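Side-chain contacts in D-ribitol-5-phosphate phosphatase (Bacteroides thetaiotaomicron, PDB 4JB3), which dephosphorylates D-ribitol 5-phosphate and D-ribitol 1-phosphate, and also 5-amino-6-(5-phospho-D-ribitylamino)uracil of the riboflavin pathway, as a magnesium-dependent HAD-superfamily phosphatase: residues A[91-94]-A[95-99]; A[134-137]-A[138-141]; A[149-152]-A[153-156]. All blocks are in the same frame, centred on the assembly; numbering follows the deposited sequence. Where two conformers were deposited one is given.

Contact 1. Residues A[91-94]-A[95-99]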
ATOM      1  N   ARG A  91      -8.062  22.388 -17.005  1.00 18.44           N
ATOM      2  CA  ARG A  91      -8.021  23.469 -16.025  1.00 19.53           C
ATOM      3  C   ARG A  91      -6.919  23.303 -14.984  1.00 15.99           C
ATOM      4  O   ARG A  91      -6.468  22.196 -14.711  1.00 24.13           O
ATOM      5  CB  ARG A  91      -9.389  23.679 -15.361  1.00 29.55           C
ATOM      6  CG  ARG A  91      -9.754  22.694 -14.267  1.00 36.41           C
ATOM      7  CD  ARG A  91     -10.784  23.339 -13.341  1.00 39.88           C
ATOM      8  NE  ARG A  91     -11.238  22.447 -12.282  1.00 34.62           N
ATOM      9  CZ  ARG A  91     -10.743  22.421 -11.046  1.00 31.05           C
ATOM     10  NH1 ARG A  91      -9.757  23.241 -10.689  1.00 26.07           N
ATOM     11  NH2 ARG A  91     -11.232  21.562 -10.164  1.00 33.37           N
ATOM     12  N   GLU A  92      -6.496  24.424 -14.414  1.00 15.73           N
ATOM     13  CA  GLU A  92      -5.444  24.442 -13.407  1.00 14.74           C
ATOM     14  C   GLU A  92      -5.971  23.899 -12.091  1.00 13.69           C
ATOM     15  O   GLU A  92      -6.978  24.389 -11.565  1.00 18.40           O
ATOM     16  CB  GLU A  92      -4.956  25.873 -13.200  1.00 22.06           C
ATOM     17  CG  GLU A  92      -3.847  26.015 -12.178  1.00 36.54           C
ATOM     18  CD  GLU A  92      -2.493  26.201 -12.827  1.00 54.18           C
ATOM     19  OE1 GLU A  92      -2.389  25.984 -14.053  1.00 59.50           O
ATOM     20  OE2 GLU A  92      -1.535  26.578 -12.116  1.00 60.50           O
ATOM     21  N   LEU A  93      -5.298  22.883 -11.567  1.00 12.37           N
ATOM     22  CA  LEU A  93      -5.722  22.259 -10.328  1.00 11.46           C
ATOM     23  C   LEU A  93      -4.857  22.750  -9.183  1.00 12.34           C
ATOM     24  O   LEU A  93      -3.687  23.075  -9.379  1.00 15.34           O
ATOM     25  CB  LEU A  93      -5.575  20.749 -10.443  1.00 11.45           C
ATOM     26  CG  LEU A  93      -6.303  20.078 -11.603  1.00 10.37           C
ATOM     27  CD1 LEU A  93      -5.918  18.606 -11.646  1.00 14.19           C
ATOM     28  CD2 LEU A  93      -7.820  20.220 -11.446  1.00 13.90           C
ATOM     29  N   THR A  94      -5.431  22.809  -7.984  1.00 11.76           N
ATOM     30  CA  THR A  94      -4.620  23.043  -6.792  1.00 12.15           C
ATOM     31  C   THR A  94      -4.085  21.720  -6.270  1.00 10.73           C
ATOM     32  O   THR A  94      -4.616  20.641  -6.587  1.00 10.50           O
ATOM     33  CB  THR A  94      -5.415  23.705  -5.664  1.00 13.07           C
ATOM     34  OG1 THR A  94      -6.416  22.798  -5.180  1.00 12.91           O
ATOM     35  CG2 THR A  94      -6.043  25.020  -6.135  1.00 16.63           C
ATOM     36  N   MET A  95      -3.063  21.797  -5.429  1.00 11.02           N
ATOM     37  CA  MET A  95      -2.544  20.583  -4.821  1.00 10.18           C
ATOM     38  C   MET A  95      -3.597  19.919  -3.957  1.00 11.28           C
ATOM     39  O   MET A  95      -3.691  18.691  -3.932  1.00 10.72           O
ATOM     40  CB  MET A  95      -1.289  20.886  -3.998  1.00 11.47           C
ATOM     41  CG  MET A  95      -0.072  21.206  -4.848  1.00 15.40           C
ATOM     42  SD  MET A  95       0.506  19.696  -5.673  1.00 17.64           S
ATOM     43  CE  MET A  95       1.573  19.026  -4.411  1.00 26.51           C
ATOM     44  N   GLU A  96      -4.399  20.716  -3.260  1.00 10.79           N
ATOM     45  CA  GLU A  96      -5.364  20.132  -2.335  1.00 14.02           C
ATOM     46  C   GLU A  96      -6.465  19.363  -3.059  1.00 11.32           C
ATOM     47  O   GLU A  96      -6.876  18.304  -2.605  1.00 13.26           O
ATOM     48  CB  GLU A  96      -5.959  21.182  -1.402  1.00 16.00           C
ATOM     49  CG  GLU A  96      -6.861  20.593  -0.317  1.00 21.76           C
ATOM     50  CD  GLU A  96      -6.127  19.657   0.638  1.00 32.59           C
ATOM     51  OE1 GLU A  96      -4.895  19.790   0.805  1.00 41.09           O
ATOM     52  OE2 GLU A  96      -6.797  18.788   1.236  1.00 39.03           O
ATOM     53  N   GLU A  97      -6.941  19.870  -4.187  1.00 11.35           N
ATOM     54  CA  GLU A  97      -7.991  19.113  -4.855  1.00 10.51           C
ATOM     55  C   GLU A  97      -7.420  17.877  -5.535  1.00 11.75           C
ATOM     56  O   GLU A  97      -8.120  16.872  -5.677  1.00 11.65           O
ATOM     57  CB  GLU A  97      -8.789  19.977  -5.809  1.00 16.24           C
ATOM     58  CG  GLU A  97      -8.029  20.429  -7.002  1.00 14.53           C
ATOM     59  CD  GLU A  97      -8.836  21.415  -7.812  1.00 16.41           C
ATOM     60  OE1 GLU A  97      -8.270  22.443  -8.235  1.00 14.67           O
ATOM     61  OE2 GLU A  97     -10.046  21.163  -8.027  1.00 26.82           O
ATOM     62  N   THR A  98      -6.144  17.933  -5.908  1.00  9.44           N
ATOM     63  CA  THR A  98      -5.487  16.772  -6.497  1.00  9.62           C
ATOM     64  C   THR A  98      -5.299  15.701  -5.421  1.00  9.99           C
ATOM     65  O   THR A  98      -5.552  14.512  -5.663  1.00 11.03           O
ATOM     66  CB  THR A  98      -4.155  17.164  -7.152  1.00 10.35           C
ATOM     67  OG1 THR A  98      -4.410  18.176  -8.142  1.00 11.15           O
ATOM     68  CG2 THR A  98      -3.520  15.950  -7.832  1.00 11.97           C
ATOM     69  N   LYS A  99      -4.880  16.128  -4.233  1.00  9.73           N
ATOM     70  CA  LYS A  99      -4.760  15.222  -3.092  1.00  8.52           C
ATOM     71  C   LYS A  99      -6.107  14.586  -2.773  1.00 10.14           C
ATOM     72  O   LYS A  99      -6.187  13.370  -2.571  1.00 11.93           O
ATOM     73  CB  LYS A  99      -4.231  15.954  -1.862  1.00  9.59           C
ATOM     74  CG  LYS A  99      -4.125  15.063  -0.617  1.00  9.03           C
ATOM     75  CD  LYS A  99      -3.523  15.834   0.544  1.00 12.22           C
ATOM     76  CE  LYS A  99      -3.568  15.017   1.821  1.00 15.66           C
ATOM     77  NZ  LYS A  99      -2.869  15.725   2.928  1.00 18.75           N
TER

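Contact 2. Residues A[134-137]-A[138-141]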
ATOM      1  N   PRO A 134       3.249  10.861  -3.182  1.00  7.22           N
ATOM      2  CA  PRO A 134       3.299  11.863  -2.111  1.00  7.30           C
ATOM      3  C   PRO A 134       1.942  12.368  -1.647  1.00  6.72           C
ATOM      4  O   PRO A 134       1.819  12.767  -0.482  1.00  8.10           O
ATOM      5  CB  PRO A 134       4.091  13.009  -2.746  1.00  9.60           C
ATOM      6  CG  PRO A 134       4.944  12.351  -3.769  1.00 13.60           C
ATOM      7  CD  PRO A 134       4.108  11.232  -4.323  1.00  7.23           C
ATOM      8  N   PHE A 135       0.936  12.367  -2.519  1.00  7.40           N
ATOM      9  CA  PHE A 135      -0.372  12.847  -2.087  1.00  7.59           C
ATOM     10  C   PHE A 135      -0.935  11.921  -1.022  1.00  8.58           C
ATOM     11  O   PHE A 135      -1.393  12.367   0.043  1.00  9.62           O
ATOM     12  CB  PHE A 135      -1.350  12.922  -3.259  1.00  8.72           C
ATOM     13  CG  PHE A 135      -0.959  13.910  -4.315  1.00  7.20           C
ATOM     14  CD1 PHE A 135      -1.243  15.266  -4.165  1.00  8.84           C
ATOM     15  CD2 PHE A 135      -0.333  13.483  -5.477  1.00  7.87           C
ATOM     16  CE1 PHE A 135      -0.882  16.187  -5.151  1.00  9.45           C
ATOM     17  CE2 PHE A 135       0.027  14.399  -6.475  1.00  9.02           C
ATOM     18  CZ  PHE A 135      -0.243  15.755  -6.303  1.00  8.80           C
ATOM     19  N   VAL A 136      -0.922  10.629  -1.317  1.00  7.75           N
ATOM     20  CA  VAL A 136      -1.447   9.640  -0.387  1.00  7.74           C
ATOM     21  C   VAL A 136      -0.621   9.597   0.900  1.00  7.98           C
ATOM     22  O   VAL A 136      -1.169   9.561   2.003  1.00  8.78           O
ATOM     23  CB  VAL A 136      -1.506   8.255  -1.045  1.00  6.66           C
ATOM     24  CG1 VAL A 136      -1.958   7.177  -0.040  1.00  8.02           C
ATOM     25  CG2 VAL A 136      -2.444   8.297  -2.260  1.00  9.51           C
ATOM     26  N   MET A 137       0.697   9.622   0.756  1.00  8.47           N
ATOM     27  CA  MET A 137       1.571   9.538   1.923  1.00  6.90           C
ATOM     28  C   MET A 137       1.547  10.781   2.820  1.00  8.70           C
ATOM     29  O   MET A 137       1.811  10.686   4.020  1.00  9.45           O
ATOM     30  CB  MET A 137       2.993   9.159   1.501  1.00 10.05           C
ATOM     31  CG  MET A 137       3.125   7.711   1.020  1.00  8.98           C
ATOM     32  SD  MET A 137       2.690   6.471   2.272  1.00 13.17           S
ATOM     33  CE  MET A 137       1.091   5.950   1.683  1.00 16.18           C
ATOM     34  N   SER A 138       1.208  11.941   2.270  1.00  9.82           N
ATOM     35  CA  SER A 138       1.083  13.118   3.126  1.00  9.39           C
ATOM     36  C   SER A 138      -0.026  12.930   4.161  1.00 10.77           C
ATOM     37  O   SER A 138       0.044  13.482   5.259  1.00 12.47           O
ATOM     38  CB  SER A 138       0.867  14.386   2.302  1.00 12.52           C
ATOM     39  OG  SER A 138      -0.417  14.413   1.719  1.00 14.62           O
ATOM     40  N   TRP A 139      -1.034  12.138   3.806  1.00 10.83           N
ATOM     41  CA  TRP A 139      -2.083  11.728   4.733  1.00  9.92           C
ATOM     42  C   TRP A 139      -1.653  10.546   5.609  1.00  9.03           C
ATOM     43  O   TRP A 139      -1.701  10.626   6.839  1.00  9.48           O
ATOM     44  CB  TRP A 139      -3.363  11.367   3.958  1.00 10.50           C
ATOM     45  CG  TRP A 139      -4.298  10.461   4.711  1.00  9.48           C
ATOM     46  CD1 TRP A 139      -4.983  10.753   5.856  1.00 11.94           C
ATOM     47  CD2 TRP A 139      -4.657   9.116   4.366  1.00  8.46           C
ATOM     48  NE1 TRP A 139      -5.742   9.672   6.246  1.00 14.17           N
ATOM     49  CE2 TRP A 139      -5.555   8.652   5.351  1.00 12.58           C
ATOM     50  CE3 TRP A 139      -4.302   8.260   3.320  1.00 11.02           C
ATOM     51  CZ2 TRP A 139      -6.107   7.364   5.317  1.00 13.20           C
ATOM     52  CZ3 TRP A 139      -4.854   6.984   3.285  1.00 14.80           C
ATOM     53  CH2 TRP A 139      -5.743   6.548   4.281  1.00 13.50           C
ATOM     54  N   ALA A 140      -1.207   9.458   4.983  1.00  7.39           N
ATOM     55  CA  ALA A 140      -0.934   8.236   5.738  1.00  7.39           C
ATOM     56  C   ALA A 140       0.208   8.411   6.733  1.00  7.64           C
ATOM     57  O   ALA A 140       0.155   7.892   7.852  1.00  9.21           O
ATOM     58  CB  ALA A 140      -0.646   7.079   4.789  1.00 10.67           C
ATOM     59  N   CYS A 141       1.238   9.143   6.326  1.00  9.32           N
ATOM     60  CA  CYS A 141       2.404   9.346   7.188  1.00 10.29           C
ATOM     61  C   CYS A 141       2.257  10.606   8.036  1.00  9.66           C
ATOM     62  O   CYS A 141       3.151  11.438   8.114  1.00 14.82           O
ATOM     63  CB  CYS A 141       3.683   9.377   6.354  1.00 10.03           C
ATOM     64  SG  CYS A 141       4.056   7.778   5.634  1.00 13.15           S
TER

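Contact 3. Residues A[149-152]-A[153-156]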
ATOM      1  N   GLY A 149      -4.488   8.505  15.717  1.00 12.80           N
ATOM      2  CA  GLY A 149      -3.548   9.613  15.688  1.00 14.06           C
ATOM      3  C   GLY A 149      -2.098   9.228  15.484  1.00 14.82           C
ATOM      4  O   GLY A 149      -1.192  10.030  15.747  1.00 16.64           O
ATOM      5  N   LYS A 150      -1.876   8.006  15.013  1.00 13.19           N
ATOM      6  CA  LYS A 150      -0.531   7.521  14.766  1.00 10.71           C
ATOM      7  C   LYS A 150      -0.286   7.440  13.268  1.00 11.65           C
ATOM      8  O   LYS A 150      -1.118   6.917  12.531  1.00 11.35           O
ATOM      9  CB  LYS A 150      -0.363   6.139  15.399  1.00 12.67           C
ATOM     10  CG  LYS A 150      -0.481   6.149  16.915  1.00 15.36           C
ATOM     11  CD  LYS A 150      -0.633   4.746  17.479  1.00 21.46           C
ATOM     12  CE  LYS A 150       0.609   3.904  17.252  1.00 21.58           C
ATOM     13  NZ  LYS A 150       1.823   4.512  17.872  1.00 25.17           N
ATOM     14  N   PRO A 151       0.862   7.947  12.807  1.00  9.28           N
ATOM     15  CA  PRO A 151       1.174   7.838  11.379  1.00  8.41           C
ATOM     16  C   PRO A 151       1.465   6.395  10.973  1.00  9.27           C
ATOM     17  O   PRO A 151       1.792   5.557  11.828  1.00  9.70           O
ATOM     18  CB  PRO A 151       2.451   8.677  11.251  1.00 11.54           C
ATOM     19  CG  PRO A 151       3.120   8.507  12.580  1.00 13.34           C
ATOM     20  CD  PRO A 151       1.967   8.565  13.566  1.00 12.75           C
ATOM     21  N   LEU A 152       1.381   6.119   9.673  1.00  8.55           N
ATOM     22  CA  LEU A 152       1.678   4.800   9.133  1.00  8.43           C
ATOM     23  C   LEU A 152       3.062   4.312   9.574  1.00 10.14           C
ATOM     24  O   LEU A 152       3.259   3.112   9.789  1.00  9.62           O
ATOM     25  CB  LEU A 152       1.575   4.850   7.609  1.00 10.80           C
ATOM     26  CG  LEU A 152       1.831   3.544   6.858  1.00  9.80           C
ATOM     27  CD1 LEU A 152       0.879   2.442   7.316  1.00  9.59           C
ATOM     28  CD2 LEU A 152       1.697   3.790   5.362  1.00 11.96           C
ATOM     29  N   ASN A 153       3.996   5.253   9.729  1.00 10.52           N
ATOM     30  CA  ASN A 153       5.351   4.966  10.200  1.00  9.91           C
ATOM     31  C   ASN A 153       5.411   4.202  11.516  1.00  9.28           C
ATOM     32  O   ASN A 153       6.347   3.435  11.761  1.00 11.73           O
ATOM     33  CB  ASN A 153       6.131   6.271  10.349  1.00 11.33           C
ATOM     34  CG  ASN A 153       6.011   7.147   9.138  1.00 18.04           C
ATOM     35  OD1 ASN A 153       4.996   7.820   8.948  1.00 15.75           O
ATOM     36  ND2 ASN A 153       7.049   7.152   8.303  1.00 19.84           N
ATOM     37  N   ASP A 154       4.420   4.421  12.374  1.00  9.82           N
ATOM     38  CA  ASP A 154       4.400   3.796  13.695  1.00 10.81           C
ATOM     39  C   ASP A 154       4.110   2.305  13.620  1.00  9.83           C
ATOM     40  O   ASP A 154       4.312   1.577  14.595  1.00 11.04           O
ATOM     41  CB  ASP A 154       3.348   4.457  14.591  1.00  9.64           C
ATOM     42  CG  ASP A 154       3.801   5.782  15.168  1.00 17.00           C
ATOM     43  OD1 ASP A 154       4.828   6.336  14.726  1.00 21.01           O
ATOM     44  OD2 ASP A 154       3.108   6.279  16.079  1.00 19.21           O
ATOM     45  N   TYR A 155       3.645   1.849  12.462  1.00  8.82           N
ATOM     46  CA  TYR A 155       3.215   0.465  12.303  1.00  9.00           C
ATOM     47  C   TYR A 155       4.232  -0.449  11.633  1.00 12.59           C
ATOM     48  O   TYR A 155       3.985  -1.641  11.464  1.00 15.05           O
ATOM     49  CB  TYR A 155       1.884   0.418  11.548  1.00  8.15           C
ATOM     50  CG  TYR A 155       0.795   1.127  12.306  1.00  8.89           C
ATOM     51  CD1 TYR A 155       0.024   0.451  13.232  1.00  9.59           C
ATOM     52  CD2 TYR A 155       0.559   2.485  12.118  1.00  8.97           C
ATOM     53  CE1 TYR A 155      -0.963   1.103  13.945  1.00 10.75           C
ATOM     54  CE2 TYR A 155      -0.432   3.147  12.832  1.00  8.71           C
ATOM     55  CZ  TYR A 155      -1.191   2.442  13.734  1.00 10.49           C
ATOM     56  OH  TYR A 155      -2.175   3.076  14.448  1.00 11.99           O
ATOM     57  N   CYS A 156       5.355   0.138  11.212  0.54 10.15           N
ATOM     58  CA  CYS A 156       6.396  -0.584  10.474  0.54  9.65           C
ATOM     59  C   CYS A 156       7.800  -0.207  10.933  0.54 10.44           C
ATOM     60  O   CYS A 156       8.014   0.866  11.512  0.54 12.74           O
ATOM     61  CB  CYS A 156       6.298  -0.293   8.974  0.54  9.66           C
ATOM     62  SG  CYS A 156       4.681  -0.521   8.226  0.54 13.89           S
TER
HETATM   63  O   HOH W   1      -3.268   5.601  13.464  1.00 11.80           O

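Contact 1. Residues A[91-94]-A[95-99]
Glu97 does two jobs with one carboxylate: it closes a capping box with Thr94 at the start of helix 95-103, and it holds a two-pronged salt bridge to Arg91, six residues earlier. In the box, Glu97 OE1 accepts from Thr94 N at 2.9 Å through its anti lone pair, and Glu97 N returns a bond to Thr94 OG1 at 3.1 Å. With its CG set between the backbone N and the carbonyl carbon (chi1 68°), Glu97 folds back toward the N-cap, and its extended remainder carries the carboxylate on to the guanidinium. There Arg91 NH1 meets Glu97 OE1 on the syn side, tilted from the carboxylate plane, at 3.0 Å, and Arg91 NH2 lies 2.5 Å from Glu97 OE2, a doubtfully short length, the two planes being 42° apart. Leu93 CD2 sits over the centre of one guanidinium face, while Leu93 also packs on Leu85 of helix 78-89. With an alanine in place of Glu97, Thr94 N would probably lose its acceptor and Arg91 its counter-charge, freeing the guanidinium to swing. One turn on, Thr94 O accepts from Thr98 N at 3.2 Å and from Thr98 OG1 at 2.9 Å, from opposite faces of the carbonyl plane.

Contact 2. Residues A[134-137]-A[138-141]
Met137 folds its chain forward along helix 134-140 to meet both Ala140 and Cys141, and shows how a flexible thioether can serve two neighbours on one helix face. Its CB adjoins Ser138 N, the next amide of the helix, through chain connectivity alone. CG stands anti to the carbonyl carbon (chi1 -71°), and bends at chi2 and chi3 turn the chain toward the helix end. SD consequently comes 3.9 Å from Cys141 SG, a sulfur-to-sulfur contact of the apolar kind, and the terminal CE rests 3.7 Å from Ala140 CB. Phe31 of helix 31-35 and Leu161 of strand 158-161 also touch the methionine, which is buried.

On another side of the helix, Ser138 turns its hydroxyl back on the preceding turn: OG, between its backbone N and carbonyl carbon (chi1 71°), donates to Phe135 O at 2.8 Å. Val136 O takes a straight bond from Ala140 N, lying in the carbonyl plane with an N-H...O angle of 168°, and a weak one from Trp139 N. The same oxygen stands at the edge of the Trp139 ring, 3.6 Å from CE3, and Val136 CG1 approaches that ring carbon more loosely. Trp139 is met edge-to-face by Phe145, and the side chain of Val136 comes within about 4 Å of a bound glycerol. Helix 134-140 is the connecting helix of a beta-alpha-beta unit of the HAD core, between strands 125-130 and 158-161, with Met137 and Cys141 both touching strand 158-161.

Contact 3. Residues A[149-152]-A[153-156]
Tyr155 slides the edge of its ring along the carbonyl oxygens of Lys150, Pro151 and Leu152, and this is the tight half of the contact. Tyr155 CD2 comes 3.3 Å from Pro151 O, while the oxygens of Lys150 and Leu152 lie in the plane of the ring at its rim. Leu114, Ile117 and Leu118 of helix 111-120 pack against the same tyrosine. At the phenol end a water ties the two segments together: it donates to Lys150 O at 2.7 Å and is hydrogen-bonded to Tyr155 OH at 2.9 Å. Leu152, buried as well, lies against Leu128 of strand 125-130.

What brings these groups together is a 3-10 turn in the run-up to strand 158-161, with its i to i+3 bonds: Asp154 N reaches Pro151 O at 2.9 Å and Tyr155 N reaches Leu152 O at 3.0 Å. Both amides arrive well above the carbonyl planes, about 50° out of them.

The other side is more open and more polar. Lys150 leaves its backbone with CB and CD beside Tyr155 OH, then bends at chi3 and chi4, both near +60°, to bring its ammonium round to Asp154. In the resulting salt bridge Lys150 NZ reaches Asp154 OD2 at 2.8 Å from its anti side, tilted out of the carboxylate plane. Asp154 OD1 lies alongside the proline ring, 3.5 Å from Pro151 CG. Asn153, the exposed member, brings OD1 to 3.5 Å from Pro151 CB.

The three contacts follow one another along the chain, and contact 2 stands between the others in space too. Its centre is about 15 Å from that of contact 1 and about 12 Å from that of contact 3, whereas the centres of contacts 1 and 3 are about 26 Å apart. Helix 95-103 meets helix 134-140 where Phe135 packs on Met95, Thr98 and Lys99, and Lys99 NZ is hydrogen-bonded to Ser138 OG. At the other end of that helix, Ala140 O probably accepts from Leu152 N, joining it to the 3-10 turn before strand 158-161. The series leads from a peripheral helix to the parallel sheet, whose strand 26-29 precedes Asp30, probably the nucleophile as in relatives.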